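Local coordinates for putative aliphatic sulfonates-binding protein (Escherichia coli, PDB 2X26) that serves as the putative periplasmic binding component of an ABC-type transport system for aliphatic sulfonates, at residues A[55-68]-A[183-195]. Residues are numbered along the deposited sequence; the frame is centred on the assembly and turned at random.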
loop_
_atom_site.group_PDB
_atom_site.type_symbol
_atom_site.label_atom_id
_atom_site.label_comp_id
_atom_site.label_asym_id
_atom_site.label_seq_id
_atom_site.Cartn_x
_atom_site.Cartn_y
_atom_site.Cartn_z
ATOM N N ASP A 55 -1.706 -0.217 15.710
ATOM C CA ASP A 55 -2.268 -1.550 15.652
ATOM C C ASP A 55 -2.581 -2.039 14.241
ATOM O O ASP A 55 -2.640 -3.232 14.038
ATOM C CB ASP A 55 -3.583 -1.579 16.447
ATOM C CG ASP A 55 -3.398 -1.102 17.835
ATOM O OD1 ASP A 55 -2.543 -1.675 18.537
ATOM O OD2 ASP A 55 -4.072 -0.144 18.261
ATOM N N LEU A 56 -2.747 -1.127 13.286
ATOM C CA LEU A 56 -3.174 -1.509 11.944
ATOM C C LEU A 56 -2.537 -0.517 11.012
ATOM O O LEU A 56 -2.549 0.696 11.311
ATOM C CB LEU A 56 -4.715 -1.411 11.840
ATOM C CG LEU A 56 -5.358 -1.713 10.487
ATOM C CD1 LEU A 56 -5.142 -3.196 10.162
ATOM C CD2 LEU A 56 -6.860 -1.403 10.562
ATOM N N GLY A 57 -2.029 -0.997 9.867
ATOM C CA GLY A 57 -1.387 -0.094 8.915
ATOM C C GLY A 57 -1.606 -0.477 7.462
ATOM O O GLY A 57 -1.921 -1.627 7.162
ATOM N N SER A 58 -1.514 0.532 6.587
ATOM C CA SER A 58 -1.648 0.353 5.152
ATOM C C SER A 58 -0.281 0.606 4.474
ATOM O O SER A 58 0.376 1.628 4.734
ATOM C CB SER A 58 -2.633 1.426 4.691
ATOM O OG SER A 58 -2.391 1.756 3.344
ATOM N N THR A 59 0.158 -0.304 3.618
ATOM C CA THR A 59 1.412 -0.123 2.857
ATOM C C THR A 59 1.285 -0.897 1.550
ATOM O O THR A 59 0.355 -1.676 1.368
ATOM C CB THR A 59 2.766 -0.599 3.550
ATOM O OG1 THR A 59 2.928 -1.996 3.346
ATOM C CG2 THR A 59 2.888 -0.285 5.053
ATOM N N GLY A 60 2.217 -0.646 0.646
ATOM C CA GLY A 60 2.306 -1.384 -0.607
ATOM C C GLY A 60 2.847 -2.774 -0.380
ATOM O O GLY A 60 3.050 -3.191 0.760
ATOM N N ASP A 61 3.124 -3.482 -1.471
ATOM C CA ASP A 61 3.595 -4.862 -1.353
ATOM C C ASP A 61 5.077 -4.988 -0.920
ATOM O O ASP A 61 5.498 -6.035 -0.358
ATOM C CB ASP A 61 3.304 -5.646 -2.639
ATOM C CG ASP A 61 3.856 -4.998 -3.904
ATOM O OD1 ASP A 61 3.791 -3.755 -4.035
ATOM O OD2 ASP A 61 4.330 -5.771 -4.806
ATOM N N ILE A 62 5.851 -3.922 -1.087
ATOM C CA ILE A 62 7.276 -4.032 -0.820
ATOM C C ILE A 62 7.699 -3.877 0.652
ATOM O O ILE A 62 8.408 -4.767 1.166
ATOM C CB ILE A 62 8.131 -3.076 -1.718
ATOM C CG1 ILE A 62 7.889 -3.333 -3.217
ATOM C CG2 ILE A 62 9.621 -3.201 -1.315
ATOM C CD1 ILE A 62 7.872 -4.807 -3.616
ATOM N N PRO A 63 7.257 -2.795 1.343
ATOM C CA PRO A 63 7.736 -2.628 2.725
ATOM C C PRO A 63 7.585 -3.851 3.631
ATOM O O PRO A 63 8.489 -4.109 4.417
ATOM C CB PRO A 63 6.975 -1.381 3.230
ATOM C CG PRO A 63 6.762 -0.533 1.928
ATOM C CD PRO A 63 6.479 -1.616 0.874
ATOM N N PRO A 64 6.468 -4.611 3.558
ATOM C CA PRO A 64 6.339 -5.740 4.460
ATOM C C PRO A 64 7.390 -6.804 4.257
ATOM O O PRO A 64 7.706 -7.534 5.209
ATOM C CB PRO A 64 5.016 -6.385 4.072
ATOM C CG PRO A 64 4.233 -5.276 3.425
ATOM C CD PRO A 64 5.236 -4.365 2.793
ATOM N N ILE A 65 7.885 -6.942 3.023
ATOM C CA ILE A 65 8.913 -7.967 2.767
ATOM C C ILE A 65 10.167 -7.609 3.574
ATOM O O ILE A 65 10.765 -8.484 4.242
ATOM C CB ILE A 65 9.261 -8.044 1.248
ATOM C CG1 ILE A 65 8.033 -8.497 0.491
ATOM C CG2 ILE A 65 10.475 -8.996 1.043
ATOM C CD1 ILE A 65 8.136 -8.374 -1.099
ATOM N N PHE A 66 10.574 -6.347 3.531
ATOM C CA PHE A 66 11.723 -5.912 4.381
ATOM C C PHE A 66 11.519 -6.186 5.877
ATOM O O PHE A 66 12.411 -6.717 6.534
ATOM C CB PHE A 66 12.021 -4.425 4.192
ATOM C CG PHE A 66 12.687 -4.107 2.919
ATOM C CD1 PHE A 66 14.050 -3.916 2.864
ATOM C CD2 PHE A 66 11.944 -3.986 1.753
ATOM C CE1 PHE A 66 14.667 -3.628 1.667
ATOM C CE2 PHE A 66 12.565 -3.686 0.555
ATOM C CZ PHE A 66 13.928 -3.523 0.513
ATOM N N ALA A 67 10.351 -5.850 6.399
ATOM C CA ALA A 67 10.102 -6.054 7.844
ATOM C C ALA A 67 10.074 -7.557 8.198
ATOM O O ALA A 67 10.643 -8.002 9.192
ATOM C CB ALA A 67 8.748 -5.330 8.263
ATOM N N GLN A 68 9.442 -8.359 7.345
ATOM C CA GLN A 68 9.274 -9.752 7.681
ATOM C C GLN A 68 10.601 -10.457 7.529
ATOM O O GLN A 68 10.927 -11.382 8.284
ATOM C CB GLN A 68 8.111 -10.382 6.867
ATOM C CG GLN A 68 6.758 -9.628 7.243
ATOM C CD GLN A 68 5.604 -9.855 6.247
ATOM O OE1 GLN A 68 5.802 -10.259 5.076
ATOM N NE2 GLN A 68 4.391 -9.581 6.716
ATOM N N GLN A 183 1.056 -7.632 -11.152
ATOM C CA GLN A 183 1.266 -7.060 -9.855
ATOM C C GLN A 183 0.405 -7.669 -8.725
ATOM O O GLN A 183 -0.608 -8.320 -8.947
ATOM C CB GLN A 183 1.086 -5.568 -9.993
ATOM C CG GLN A 183 2.122 -4.944 -10.911
ATOM C CD GLN A 183 2.096 -3.455 -10.824
ATOM O OE1 GLN A 183 1.034 -2.858 -10.943
ATOM N NE2 GLN A 183 3.248 -2.835 -10.591
ATOM N N THR A 184 0.815 -7.435 -7.483
ATOM C CA THR A 184 0.223 -8.135 -6.323
ATOM C C THR A 184 -0.948 -7.417 -5.629
ATOM O O THR A 184 -1.970 -8.031 -5.281
ATOM C CB THR A 184 1.348 -8.298 -5.296
ATOM O OG1 THR A 184 2.356 -9.096 -5.904
ATOM C CG2 THR A 184 0.849 -8.997 -3.982
ATOM N N GLY A 185 -0.789 -6.119 -5.424
ATOM C CA GLY A 185 -1.821 -5.357 -4.709
ATOM C C GLY A 185 -1.189 -4.636 -3.503
ATOM O O GLY A 185 0.004 -4.750 -3.286
ATOM N N SER A 186 -1.977 -3.857 -2.759
ATOM C CA SER A 186 -1.428 -3.235 -1.541
ATOM C C SER A 186 -2.072 -3.884 -0.354
ATOM O O SER A 186 -3.102 -4.582 -0.471
ATOM C CB SER A 186 -1.673 -1.730 -1.500
ATOM O OG SER A 186 -3.043 -1.438 -1.750
ATOM N N PHE A 187 -1.473 -3.693 0.805
ATOM C CA PHE A 187 -1.867 -4.511 1.969
ATOM C C PHE A 187 -2.256 -3.746 3.217
ATOM O O PHE A 187 -1.922 -2.554 3.376
ATOM C CB PHE A 187 -0.731 -5.433 2.368
ATOM C CG PHE A 187 -0.446 -6.510 1.361
ATOM C CD1 PHE A 187 -1.301 -7.621 1.226
ATOM C CD2 PHE A 187 0.659 -6.395 0.551
ATOM C CE1 PHE A 187 -0.999 -8.677 0.310
ATOM C CE2 PHE A 187 0.974 -7.416 -0.417
ATOM C CZ PHE A 187 0.134 -8.559 -0.537
ATOM N N TYR A 188 -3.014 -4.428 4.077
ATOM C CA TYR A 188 -3.265 -3.962 5.435
ATOM C C TYR A 188 -2.576 -4.970 6.312
ATOM O O TYR A 188 -2.686 -6.164 6.048
ATOM C CB TYR A 188 -4.754 -3.948 5.734
ATOM C CG TYR A 188 -5.406 -2.875 4.926
ATOM C CD1 TYR A 188 -5.803 -3.125 3.609
ATOM C CD2 TYR A 188 -5.551 -1.596 5.458
ATOM C CE1 TYR A 188 -6.381 -2.098 2.859
ATOM C CE2 TYR A 188 -6.131 -0.565 4.716
ATOM C CZ TYR A 188 -6.531 -0.838 3.410
ATOM O OH TYR A 188 -7.090 0.181 2.661
ATOM N N LEU A 189 -1.810 -4.462 7.286
ATOM C CA LEU A 189 -1.090 -5.315 8.228
ATOM C C LEU A 189 -1.419 -5.003 9.680
ATOM O O LEU A 189 -1.761 -3.865 10.044
ATOM C CB LEU A 189 0.431 -5.195 7.995
ATOM C CG LEU A 189 0.864 -5.789 6.607
ATOM C CD1 LEU A 189 1.006 -4.616 5.660
ATOM C CD2 LEU A 189 2.117 -6.592 6.749
ATOM N N ALA A 190 -1.283 -6.029 10.522
ATOM C CA ALA A 190 -1.430 -5.876 11.964
ATOM C C ALA A 190 -0.485 -6.806 12.661
ATOM O O ALA A 190 0.015 -7.707 12.051
ATOM C CB ALA A 190 -2.854 -6.217 12.389
ATOM N N ALA A 191 -0.260 -6.601 13.962
ATOM C CA ALA A 191 0.391 -7.634 14.757
ATOM C C ALA A 191 -0.532 -8.841 14.938
ATOM O O ALA A 191 -1.766 -8.699 15.073
ATOM C CB ALA A 191 0.805 -7.063 16.110
ATOM N N ARG A 192 0.052 -10.045 14.893
ATOM C CA ARG A 192 -0.777 -11.228 14.972
ATOM C C ARG A 192 -1.680 -11.309 16.213
ATOM O O ARG A 192 -2.856 -11.661 16.100
ATOM C CB ARG A 192 0.034 -12.491 14.741
ATOM C CG ARG A 192 -0.816 -13.767 14.669
ATOM C CD ARG A 192 0.078 -14.996 14.743
ATOM N NE ARG A 192 1.236 -14.859 13.857
ATOM C CZ ARG A 192 1.265 -15.318 12.612
ATOM N NH1 ARG A 192 0.183 -15.932 12.104
ATOM N NH2 ARG A 192 2.357 -15.124 11.856
ATOM N N PRO A 193 -1.175 -10.934 17.393
ATOM C CA PRO A 193 -2.044 -11.080 18.556
ATOM C C PRO A 193 -3.241 -10.151 18.472
ATOM O O PRO A 193 -4.343 -10.528 18.911
ATOM C CB PRO A 193 -1.123 -10.665 19.724
ATOM C CG PRO A 193 0.194 -11.005 19.276
ATOM C CD PRO A 193 0.206 -10.618 17.803
ATOM N N TYR A 194 -3.067 -8.962 17.880
ATOM C CA TYR A 194 -4.186 -8.021 17.774
ATOM C C TYR A 194 -5.213 -8.521 16.791
ATOM O O TYR A 194 -6.396 -8.361 17.030
ATOM C CB TYR A 194 -3.720 -6.635 17.289
ATOM C CG TYR A 194 -4.750 -5.515 17.341
ATOM C CD1 TYR A 194 -4.909 -4.746 18.499
ATOM C CD2 TYR A 194 -5.552 -5.205 16.232
ATOM C CE1 TYR A 194 -5.836 -3.692 18.568
ATOM C CE2 TYR A 194 -6.518 -4.158 16.304
ATOM C CZ TYR A 194 -6.641 -3.399 17.462
ATOM O OH TYR A 194 -7.538 -2.334 17.529
ATOM N N ALA A 195 -4.750 -9.101 15.687
ATOM C CA ALA A 195 -5.664 -9.622 14.680
ATOM C C ALA A 195 -6.450 -10.820 15.277
ATOM O O ALA A 195 -7.667 -10.922 15.058
ATOM C CB ALA A 195 -4.882 -10.044 13.465
HETATM O O HOH W 1 -1.379 -4.900 15.632
HETATM O O HOH W 2 -3.035 -0.587 1.637
HETATM O O HOH W 3 4.554 -8.254 -4.645
HETATM O O HOH W 4 1.217 -1.996 -3.677
HETATM O O HOH W 5 3.357 -5.659 -7.264
HETATM O O HOH W 6 1.112 -3.929 -6.273
#
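Asp55 lies over one face of the Tyr194 ring: its CB stands 3.7 Å from the ring centroid and 11° off the ring normal, a CH-pi contact, and the carboxylate, whose OD1 forms a salt bridge with Arg6, stacks flat on the same ring, the two planes only 1° apart. Tyr194 CG is anti to the backbone N (chi1 -171°), which brings the ring back from helix 192-197 over Asp55, the residue just before strand 56-59. These contacts belong to two antiparallel neighbours in the mixed five-stranded sheet of one lobe of a periplasmic-binding-protein fold; strand 186-191 is inserted between 56-59 and 74-80. Phe187 is met at its edge instead, with CE2 3.7 Å from Asp61 CB, while the Tyr188 ring has water 2 toward the rim of one face. The strand axes approach to 4.7 Å, and two hydrogen-bonded pairs, Gly57 with Leu189 and Thr59 with Phe187, fix the register through four backbone bonds. On the face bearing Leu189 and Phe187, Leu189 reaches helix 62-69, where CD2 packs 4.0 Å from Pro64 CB and lies against Gln68 NE2, which hydrogen-bonds to Leu74 O. A leucine in place of Tyr194 would probably leave Asp55 without its flat stacking partner and Ala4 O without the bond from the phenol. At the other end, beyond the paired strands, two waters link Asp61 to Thr184. Asp61 OD2 accepts from water 3 and water 5, which in turn accept from Thr184 OG1 and Thr184 N; the carboxylate is thus tied to both side chain and backbone of Thr184, with water 3 lying 2.5 Å from Asp61 OD2 and 2.7 Å from Thr184 OG1.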